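Local coordinates for mandelate racemase/muconate lactonizing enzyme-like protein (Roseovarius sp. TM1035, PDB 3RCY), which has no assigned substrate but, as a magnesium-binding member of the enolase superfamily, probably abstracts a proton next to a carboxylate group, at residues A[126-131]-A[160-165]. Sequence-based numbering, arbitrary orientation. Where two conformers were deposited one is given.
Sequences IRAYTY and RGYTAV
R127 reaches across to T163 with two nitrogens, a side-on grip where the first two parallel strands of the barrel domain of the enolase superfamily begin. R127 NE donates to T163 OG1 at 2.7 Å and R127 NH2 to T163 O at 2.9 Å. The carbonyl oxygen lies in the guanidinium plane, yet NH2 sits well above the plane of that carbonyl. An extended chain carries the guanidinium there, with CG anti to the backbone N (chi1 -169°). NH2 also forms a salt bridge with D205 on the next strand, and Y396 of the second subunit adds a cation-pi contact. A methionine in place of R127 would probably leave T163 OG1 and O without these donors and D205 without its charged mate.

Next along, water 1 bridges the two backbones, donating to A128 O at 2.6 Å and accepting from T163 N. Further on, V165 CA makes a CA-H...O contact with T130 O at 3.5 Å. CB of Y129 rests on CB of A164 at 4.0 Å, while the Y129 ring turns from A164 to meet W233 edge-to-face and its OH bonds K166 NZ; the side chain lies about 6 Å from the magnesium ion. A164 O, buried here, has no polar partner in the model.

On the other side of strand 126-131, the Y162 ring comes up from the turn after helix 147-159, which ends in a Schellman motif at G161. A128 CB packs against CE1 of this ring. T130 turns OG1 forward to Y131 O, on a lone pair in the carbonyl plane, and this rotation leaves its methyl for the ring: T130 CG2 stands 3.8 Å from the Y162 centroid, only 6° off the ring normal, a CH-pi contact.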
loop_
_atom_site.group_PDB
_atom_site.type_symbol
_atom_site.label_atom_id
_atom_site.label_comp_id
_atom_site.label_asym_id
_atom_site.label_seq_id
_atom_site.Cartn_x
_atom_site.Cartn_y
_atom_site.Cartn_z
ATOM N N ILE A 126 -22.408 -33.592 4.502
ATOM C CA ILE A 126 -22.212 -32.276 3.908
ATOM C C ILE A 126 -23.456 -31.416 4.139
ATOM O O ILE A 126 -24.571 -31.818 3.811
ATOM C CB ILE A 126 -21.905 -32.397 2.395
ATOM C CG1 ILE A 126 -20.631 -33.238 2.177
ATOM C CG2 ILE A 126 -21.797 -31.018 1.749
ATOM C CD1 ILE A 126 -20.541 -33.915 0.799
ATOM N N ARG A 127 -23.258 -30.244 4.724
ATOM C CA ARG A 127 -24.342 -29.298 4.950
ATOM C C ARG A 127 -24.925 -28.831 3.615
ATOM O O ARG A 127 -24.182 -28.415 2.723
ATOM C CB ARG A 127 -23.816 -28.109 5.742
ATOM C CG ARG A 127 -24.876 -27.185 6.264
ATOM C CD ARG A 127 -24.242 -26.104 7.136
ATOM N NE ARG A 127 -25.235 -25.112 7.526
ATOM C CZ ARG A 127 -24.960 -23.922 8.049
ATOM N NH1 ARG A 127 -23.702 -23.543 8.242
ATOM N NH2 ARG A 127 -25.955 -23.103 8.366
ATOM N N ALA A 128 -26.246 -28.921 3.479
ATOM C CA ALA A 128 -26.930 -28.501 2.255
ATOM C C ALA A 128 -27.759 -27.246 2.484
ATOM O O ALA A 128 -28.145 -26.938 3.618
ATOM C CB ALA A 128 -27.831 -29.631 1.722
ATOM N N TYR A 129 -28.040 -26.526 1.406
ATOM C CA TYR A 129 -29.029 -25.450 1.461
ATOM C C TYR A 129 -29.844 -25.403 0.176
ATOM O O TYR A 129 -29.478 -26.018 -0.829
ATOM C CB TYR A 129 -28.365 -24.094 1.729
ATOM C CG TYR A 129 -27.726 -23.401 0.531
ATOM C CD1 TYR A 129 -26.372 -23.573 0.250
ATOM C CD2 TYR A 129 -28.465 -22.535 -0.293
ATOM C CE1 TYR A 129 -25.766 -22.926 -0.816
ATOM C CE2 TYR A 129 -27.867 -21.879 -1.373
ATOM C CZ TYR A 129 -26.513 -22.080 -1.624
ATOM O OH TYR A 129 -25.893 -21.450 -2.672
ATOM N N THR A 130 -30.923 -24.634 0.202
ATOM C CA THR A 130 -31.747 -24.442 -0.984
ATOM C C THR A 130 -32.226 -22.998 -1.082
ATOM O O THR A 130 -32.285 -22.294 -0.069
ATOM C CB THR A 130 -32.956 -25.439 -0.996
ATOM O OG1 THR A 130 -33.754 -25.238 -2.168
ATOM C CG2 THR A 130 -33.819 -25.286 0.240
ATOM N N TYR A 131 -32.536 -22.555 -2.301
ATOM C CA TYR A 131 -33.366 -21.372 -2.502
ATOM C C TYR A 131 -34.724 -21.607 -1.855
ATOM O O TYR A 131 -35.155 -22.752 -1.699
ATOM C CB TYR A 131 -33.632 -21.137 -3.988
ATOM C CG TYR A 131 -32.713 -20.185 -4.706
ATOM C CD1 TYR A 131 -31.950 -20.629 -5.793
ATOM C CD2 TYR A 131 -32.621 -18.843 -4.334
ATOM C CE1 TYR A 131 -31.111 -19.772 -6.488
ATOM C CE2 TYR A 131 -31.779 -17.964 -5.025
ATOM C CZ TYR A 131 -31.024 -18.444 -6.105
ATOM O OH TYR A 131 -30.173 -17.612 -6.809
ATOM N N ARG A 160 -38.042 -29.330 7.501
ATOM C CA ARG A 160 -37.509 -30.416 6.719
ATOM C C ARG A 160 -36.022 -30.622 7.005
ATOM O O ARG A 160 -35.444 -31.462 6.411
ATOM C CB ARG A 160 -37.690 -30.139 5.220
ATOM C CG ARG A 160 -38.891 -30.684 4.450
ATOM C CD ARG A 160 -39.313 -29.818 3.209
ATOM N NE ARG A 160 -38.256 -29.089 2.431
ATOM C CZ ARG A 160 -38.482 -28.018 1.652
ATOM N NH1 ARG A 160 -37.562 -27.568 0.769
ATOM N NH2 ARG A 160 -39.649 -27.406 1.727
ATOM N N GLY A 161 -35.433 -29.847 7.897
ATOM C CA GLY A 161 -34.045 -30.005 8.317
ATOM C C GLY A 161 -32.989 -29.087 7.718
ATOM O O GLY A 161 -31.837 -29.139 8.142
ATOM N N TYR A 162 -33.352 -28.254 6.742
ATOM C CA TYR A 162 -32.392 -27.290 6.188
ATOM C C TYR A 162 -31.911 -26.310 7.254
ATOM O O TYR A 162 -32.708 -25.821 8.068
ATOM C CB TYR A 162 -32.961 -26.542 4.984
ATOM C CG TYR A 162 -33.005 -27.398 3.745
ATOM C CD1 TYR A 162 -31.876 -27.550 2.941
ATOM C CD2 TYR A 162 -34.171 -28.072 3.385
ATOM C CE1 TYR A 162 -31.905 -28.349 1.803
ATOM C CE2 TYR A 162 -34.211 -28.877 2.256
ATOM C CZ TYR A 162 -33.076 -29.009 1.470
ATOM O OH TYR A 162 -33.123 -29.810 0.354
ATOM N N THR A 163 -30.602 -26.063 7.257
ATOM C CA THR A 163 -29.965 -25.178 8.231
ATOM C C THR A 163 -29.570 -23.832 7.611
ATOM O O THR A 163 -28.890 -23.015 8.238
ATOM C CB THR A 163 -28.718 -25.845 8.854
ATOM O OG1 THR A 163 -27.751 -26.103 7.833
ATOM C CG2 THR A 163 -29.096 -27.156 9.560
ATOM N N ALA A 164 -29.986 -23.615 6.365
ATOM C CA ALA A 164 -29.729 -22.358 5.669
ATOM C C ALA A 164 -30.655 -22.264 4.467
ATOM O O ALA A 164 -30.953 -23.279 3.820
ATOM C CB ALA A 164 -28.247 -22.256 5.235
ATOM N N VAL A 165 -31.126 -21.049 4.195
ATOM C CA VAL A 165 -32.049 -20.797 3.092
ATOM C C VAL A 165 -31.633 -19.551 2.332
ATOM O O VAL A 165 -31.149 -18.589 2.932
ATOM C CB VAL A 165 -33.525 -20.667 3.565
ATOM C CG1 VAL A 165 -34.014 -21.974 4.182
ATOM C CG2 VAL A 165 -33.721 -19.501 4.548
HETATM O O HOH W 1 -28.703 -27.862 6.015
#